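Local coordinates for protein alcohol dehydrogenase (Escherichia coli, PDB 5VM2) that probably oxidises or reduces alcohol-type substrates with NAD(H) or NADP(H) as a zinc-containing medium-chain dehydrogenase, its specificity being unknown, at residues L175-C179 and I180-T184; R122-T126 and H127-H131. All blocks are in the same frame, centred on the assembly; numbering follows the deposited sequence.

Contact 1 (L175-C179 and I180-T184); sequences LGAGC and IGLMT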
ATOM      1  N   LEU A 175      -4.172 -10.689 -10.462  1.00 28.97           N
ATOM      2  CA  LEU A 175      -5.615 -10.482 -10.436  1.00 30.43           C
ATOM      3  C   LEU A 175      -5.888  -9.150  -9.746  1.00 32.15           C
ATOM      4  O   LEU A 175      -5.736  -9.027  -8.526  1.00 31.82           O
ATOM      5  CB  LEU A 175      -6.315 -11.636  -9.724  1.00 32.49           C
ATOM      6  CG  LEU A 175      -6.078 -13.031 -10.315  1.00 31.97           C
ATOM      7  CD1 LEU A 175      -6.839 -14.082  -9.516  1.00 32.63           C
ATOM      8  CD2 LEU A 175      -6.467 -13.084 -11.785  1.00 30.05           C
ATOM      9  N   GLY A 176      -6.264  -8.147 -10.532  1.00 30.94           N
ATOM     10  CA  GLY A 176      -6.512  -6.827  -9.992  1.00 31.08           C
ATOM     11  C   GLY A 176      -5.524  -5.809 -10.516  1.00 31.61           C
ATOM     12  O   GLY A 176      -4.308  -6.001 -10.419  1.00 32.57           O
ATOM     13  N   ALA A 177      -6.039  -4.729 -11.091  1.00 30.92           N
ATOM     14  CA  ALA A 177      -5.221  -3.634 -11.595  1.00 31.09           C
ATOM     15  C   ALA A 177      -5.570  -2.326 -10.892  1.00 33.07           C
ATOM     16  O   ALA A 177      -5.449  -1.244 -11.477  1.00 32.72           O
ATOM     17  CB  ALA A 177      -5.368  -3.499 -13.110  1.00 30.90           C
ATOM     18  N   GLY A 178      -6.032  -2.419  -9.649  1.00 31.82           N
ATOM     19  CA  GLY A 178      -6.081  -1.268  -8.778  1.00 31.75           C
ATOM     20  C   GLY A 178      -4.675  -0.904  -8.328  1.00 30.68           C
ATOM     21  O   GLY A 178      -3.673  -1.421  -8.824  1.00 28.17           O
ATOM     22  N   CYS A 179      -4.611  -0.002  -7.346  1.00 30.16           N
ATOM     23  CA  CYS A 179      -3.319   0.516  -6.897  1.00 31.26           C
ATOM     24  C   CYS A 179      -2.346  -0.610  -6.551  1.00 29.73           C
ATOM     25  O   CYS A 179      -1.233  -0.669  -7.084  1.00 29.67           O
ATOM     26  CB  CYS A 179      -3.509   1.444  -5.697  1.00 32.26           C
ATOM     27  SG  CYS A 179      -1.936   2.029  -5.017  1.00 34.62           S
ATOM     28  N   ILE A 180      -2.764  -1.536  -5.687  1.00 29.81           N
ATOM     29  CA  ILE A 180      -1.851  -2.579  -5.231  1.00 31.35           C
ATOM     30  C   ILE A 180      -1.492  -3.543  -6.359  1.00 27.83           C
ATOM     31  O   ILE A 180      -0.364  -4.052  -6.414  1.00 26.31           O
ATOM     32  CB  ILE A 180      -2.453  -3.318  -4.023  1.00 34.03           C
ATOM     33  CG1 ILE A 180      -2.782  -2.321  -2.908  1.00 34.87           C
ATOM     34  CG2 ILE A 180      -1.485  -4.360  -3.524  1.00 32.68           C
ATOM     35  CD1 ILE A 180      -1.568  -1.570  -2.385  1.00 34.29           C
ATOM     36  N   GLY A 181      -2.425  -3.807  -7.276  1.00 25.39           N
ATOM     37  CA  GLY A 181      -2.105  -4.660  -8.411  1.00 24.39           C
ATOM     38  C   GLY A 181      -1.089  -4.028  -9.346  1.00 25.90           C
ATOM     39  O   GLY A 181      -0.215  -4.712  -9.887  1.00 27.32           O
ATOM     40  N   LEU A 182      -1.189  -2.713  -9.545  1.00 26.35           N
ATOM     41  CA  LEU A 182      -0.224  -2.007 -10.380  1.00 23.06           C
ATOM     42  C   LEU A 182       1.130  -1.909  -9.692  1.00 23.74           C
ATOM     43  O   LEU A 182       2.174  -2.019 -10.349  1.00 24.86           O
ATOM     44  CB  LEU A 182      -0.768  -0.621 -10.732  1.00 24.62           C
ATOM     45  CG  LEU A 182      -2.057  -0.693 -11.554  1.00 26.36           C
ATOM     46  CD1 LEU A 182      -2.638   0.688 -11.783  1.00 31.21           C
ATOM     47  CD2 LEU A 182      -1.793  -1.400 -12.877  1.00 28.73           C
ATOM     48  N   MET A 183       1.138  -1.708  -8.369  1.00 25.17           N
ATOM     49  CA  MET A 183       2.392  -1.760  -7.620  1.00 23.60           C
ATOM     50  C   MET A 183       3.044  -3.131  -7.732  1.00 25.26           C
ATOM     51  O   MET A 183       4.263  -3.232  -7.912  1.00 24.89           O
ATOM     52  CB  MET A 183       2.157  -1.417  -6.149  1.00 21.91           C
ATOM     53  CG  MET A 183       1.695   0.010  -5.888  1.00 25.14           C
ATOM     54  SD  MET A 183       2.716   1.245  -6.698  1.00 27.67           S
ATOM     55  CE  MET A 183       2.134   2.753  -5.916  1.00 27.21           C
ATOM     56  N   THR A 184       2.246  -4.196  -7.606  1.00 24.18           N
ATOM     57  CA  THR A 184       2.782  -5.550  -7.721  1.00 24.62           C
ATOM     58  C   THR A 184       3.337  -5.802  -9.120  1.00 24.41           C
ATOM     59  O   THR A 184       4.403  -6.410  -9.273  1.00 25.62           O
ATOM     60  CB  THR A 184       1.697  -6.571  -7.373  1.00 26.19           C
ATOM     61  OG1 THR A 184       1.166  -6.280  -6.072  1.00 27.26           O
ATOM     62  CG2 THR A 184       2.268  -7.988  -7.378  1.00 26.47           C
TER
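Gly178 and Leu182 join the turn to the helix in what fits the Rossmann GxGxxG pattern, with Gly176, Gly178 and Gly181 as its glycines, between strand 171-175 and helix 179-190. Two backbone hydrogen bonds start the helix. Leu182 N donates to Gly178 O at 2.9 Å, Gly178 being the N-cap, and one residue on Met183 N donates to Cys179 O with an N-H...O angle of 164°. In the turn itself, Asp200 OD1 accepts from Ala177 N.

Where the first glycine passes the helix, the contact is backbone to backbone. Gly181 CA meets Gly176 O directly in a C-H...O contact of 3.3 Å, with an angle of 157° at the hydrogen. In this family such a turn usually receives the dinucleotide phosphates, consistent with its place here.

Side chains pack as well. Leu182 has CG anti to its carbonyl carbon (chi1 -63°), which puts CG and CD1 against Ala177 O, a buried oxygen with no partner in the model, while CD2 reaches Ala177 CB at 4.2 Å. Met183, bent at chi2, brings CE to within 4.2 Å of Cys179 SG; Pro153 of helix 145-163 touches both residues.

The next carbonyl along the helix, Ile180 O, takes two bonds from Thr184 on opposite faces of its plane: one from the backbone N, the other from OG1 at 2.7 Å.

Contact 2 (R122-T126 and H127-H131); sequences RGALT and HYLCH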
ATOM      1  N   ARG A 122      -3.361   7.623  15.493  1.00 52.93           N
ATOM      2  CA  ARG A 122      -2.675   8.799  14.973  1.00 52.18           C
ATOM      3  C   ARG A 122      -2.735   8.793  13.451  1.00 46.83           C
ATOM      4  O   ARG A 122      -2.204   7.881  12.810  1.00 43.92           O
ATOM      5  CB  ARG A 122      -1.221   8.819  15.426  1.00 55.27           C
ATOM      6  CG  ARG A 122      -0.982   8.909  16.917  1.00 59.98           C
ATOM      7  CD  ARG A 122       0.491   8.621  17.237  1.00 62.36           C
ATOM      8  NE  ARG A 122       1.415   9.427  16.434  1.00 63.25           N
ATOM      9  CZ  ARG A 122       2.054   8.992  15.349  1.00 62.30           C
ATOM     10  NH1 ARG A 122       1.871   7.750  14.916  1.00 61.64           N
ATOM     11  NH2 ARG A 122       2.871   9.803  14.688  1.00 61.46           N
ATOM     12  N   GLY A 123      -3.362   9.812  12.869  1.00 45.81           N
ATOM     13  CA  GLY A 123      -3.483   9.897  11.428  1.00 43.89           C
ATOM     14  C   GLY A 123      -2.380  10.727  10.795  1.00 41.74           C
ATOM     15  O   GLY A 123      -1.845  11.652  11.399  1.00 41.95           O
ATOM     16  N   ALA A 124      -2.039  10.373   9.551  1.00 38.90           N
ATOM     17  CA  ALA A 124      -1.083  11.167   8.791  1.00 37.60           C
ATOM     18  C   ALA A 124      -1.689  12.475   8.303  1.00 38.79           C
ATOM     19  O   ALA A 124      -0.947  13.398   7.949  1.00 39.20           O
ATOM     20  CB  ALA A 124      -0.552  10.361   7.606  1.00 36.43           C
ATOM     21  N   LEU A 125      -3.019  12.573   8.275  1.00 40.09           N
ATOM     22  CA  LEU A 125      -3.714  13.796   7.872  1.00 40.93           C
ATOM     23  C   LEU A 125      -3.591  14.823   8.993  1.00 44.55           C
ATOM     24  O   LEU A 125      -4.473  14.989   9.840  1.00 45.12           O
ATOM     25  CB  LEU A 125      -5.171  13.499   7.534  1.00 38.64           C
ATOM     26  CG  LEU A 125      -5.359  12.642   6.280  1.00 37.59           C
ATOM     27  CD1 LEU A 125      -6.793  12.150   6.162  1.00 39.01           C
ATOM     28  CD2 LEU A 125      -4.956  13.428   5.044  1.00 37.12           C
ATOM     29  N   THR A 126      -2.456  15.516   8.995  1.00 47.61           N
ATOM     30  CA  THR A 126      -2.160  16.573   9.952  1.00 48.74           C
ATOM     31  C   THR A 126      -1.008  17.381   9.379  1.00 49.25           C
ATOM     32  O   THR A 126      -0.308  16.926   8.471  1.00 48.05           O
ATOM     33  CB  THR A 126      -1.807  16.008  11.336  1.00 49.10           C
ATOM     34  OG1 THR A 126      -1.518  17.081  12.247  1.00 50.21           O
ATOM     35  CG2 THR A 126      -0.606  15.085  11.243  1.00 47.11           C
ATOM     36  N   HIS A 127      -0.827  18.596   9.900  1.00 50.60           N
ATOM     37  CA  HIS A 127       0.263  19.427   9.402  1.00 51.92           C
ATOM     38  C   HIS A 127       1.611  18.983   9.953  1.00 51.50           C
ATOM     39  O   HIS A 127       2.625  19.092   9.254  1.00 52.72           O
ATOM     40  CB  HIS A 127       0.017  20.900   9.740  1.00 55.85           C
ATOM     41  CG  HIS A 127      -1.047  21.542   8.906  1.00 59.53           C
ATOM     42  ND1 HIS A 127      -0.877  21.820   7.567  1.00 60.17           N
ATOM     43  CD2 HIS A 127      -2.295  21.964   9.222  1.00 61.69           C
ATOM     44  CE1 HIS A 127      -1.975  22.381   7.092  1.00 61.82           C
ATOM     45  NE2 HIS A 127      -2.851  22.480   8.076  1.00 62.73           N
ATOM     46  N   TYR A 128       1.642  18.470  11.181  1.00 49.51           N
ATOM     47  CA  TYR A 128       2.881  18.121  11.860  1.00 48.01           C
ATOM     48  C   TYR A 128       2.712  16.792  12.577  1.00 49.35           C
ATOM     49  O   TYR A 128       1.705  16.571  13.255  1.00 50.64           O
ATOM     50  CB  TYR A 128       3.286  19.200  12.876  1.00 48.50           C
ATOM     51  CG  TYR A 128       3.636  20.535  12.259  1.00 52.10           C
ATOM     52  CD1 TYR A 128       4.927  20.801  11.825  1.00 54.24           C
ATOM     53  CD2 TYR A 128       2.674  21.524  12.102  1.00 54.56           C
ATOM     54  CE1 TYR A 128       5.254  22.021  11.254  1.00 57.07           C
ATOM     55  CE2 TYR A 128       2.991  22.748  11.529  1.00 57.14           C
ATOM     56  CZ  TYR A 128       4.283  22.989  11.109  1.00 57.72           C
ATOM     57  OH  TYR A 128       4.609  24.201  10.539  1.00 59.71           O
ATOM     58  N   LEU A 129       3.706  15.917  12.436  1.00 48.95           N
ATOM     59  CA  LEU A 129       3.712  14.658  13.167  1.00 48.06           C
ATOM     60  C   LEU A 129       5.148  14.264  13.487  1.00 46.13           C
ATOM     61  O   LEU A 129       6.101  14.741  12.864  1.00 45.14           O
ATOM     62  CB  LEU A 129       2.999  13.541  12.386  1.00 47.31           C
ATOM     63  CG  LEU A 129       3.524  13.038  11.037  1.00 45.31           C
ATOM     64  CD1 LEU A 129       4.644  12.009  11.192  1.00 45.64           C
ATOM     65  CD2 LEU A 129       2.383  12.435  10.231  1.00 42.76           C
ATOM     66  N   CYS A 130       5.287  13.374  14.465  1.00 45.35           N
ATOM     67  CA  CYS A 130       6.578  12.853  14.884  1.00 46.31           C
ATOM     68  C   CYS A 130       6.678  11.378  14.528  1.00 44.11           C
ATOM     69  O   CYS A 130       5.687  10.644  14.596  1.00 44.25           O
ATOM     70  CB  CYS A 130       6.787  13.043  16.386  1.00 49.40           C
ATOM     71  SG  CYS A 130       6.868  14.774  16.884  1.00 53.35           S
ATOM     72  N   HIS A 131       7.880  10.946  14.148  1.00 42.25           N
ATOM     73  CA  HIS A 131       8.100   9.564  13.766  1.00 40.20           C
ATOM     74  C   HIS A 131       9.497   9.153  14.198  1.00 39.46           C
ATOM     75  O   HIS A 131      10.413   9.987  14.171  1.00 39.10           O
ATOM     76  CB  HIS A 131       7.937   9.353  12.255  1.00 39.34           C
ATOM     77  CG  HIS A 131       7.562   7.953  11.881  1.00 36.92           C
ATOM     78  ND1 HIS A 131       6.427   7.335  12.362  1.00 35.39           N
ATOM     79  CD2 HIS A 131       8.176   7.046  11.085  1.00 35.77           C
ATOM     80  CE1 HIS A 131       6.356   6.108  11.875  1.00 34.81           C
ATOM     81  NE2 HIS A 131       7.404   5.909  11.096  1.00 33.94           N
TER
HETATM   82  O   HOH W   1       2.955  12.734  16.110  1.00 42.42           O
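Arg122 and Cys130 meet through a water as the loop folds back on strand 128-132. The water accepts from Cys130 N at 2.9 Å and, at a longer 3.3 Å, from Arg122 NH2, lying at the edge of the guanidinium and in its plane. NH2 also comes within 2.9 Å of Cys130 O, but the angle is too poor for a hydrogen bond. The arginine chain is bent at chi3 (51°), and its NH2 ends beside Cys130.

Deeper in the bend the contact is apolar. Leu129 points toward the loop and lays CD2 against Ala124 CA at 4.0 Å and Thr126 CG2 at 4.1 Å. The Thr126 methyl also meets Leu129 CB at 4.1 Å, so the leucine touches the threonine at two carbons.

Further out, the hydroxyl of Thr126 hydrogen-bonds to Ser4 O, consistent with the rotation (OG1 anti to the backbone N, chi1 180°) that puts CG2 beside the leucine. Leu129 also packs on Ile31 and Val33 of strand 28-37, and the His127 ring makes an edge-to-face contact with Tyr321. An inverse gamma turn centred on Leu125, closed by a weak bond from Thr126 N to Ala124 O, kinks the chain. The loop thereby enters strand 128-132, which pairs antiparallel with 28-37 in the mixed sheet of the GroES-like domain.

From the N terminus, contact 2 comes first: 122-126 arrives after the short strand 113-114 and bends directly into strand 128-132 of the GroES-like domain's mixed sheet. The chain then runs through strand 136-138 and the long helix 145-163 to strand 171-175, and contact 1 turns it into helix 179-190 of the Rossmann domain. Each contact closes a tight local bend with no residue between its segments. They lie in series, neither nested nor crossing. The centres of contact 1 and contact 2 are about 27 Å apart, and the nearest atoms of contact 1 and contact 2 about 15 Å, without touching. Helix 145-163, between them in sequence, packs directly against contact 1.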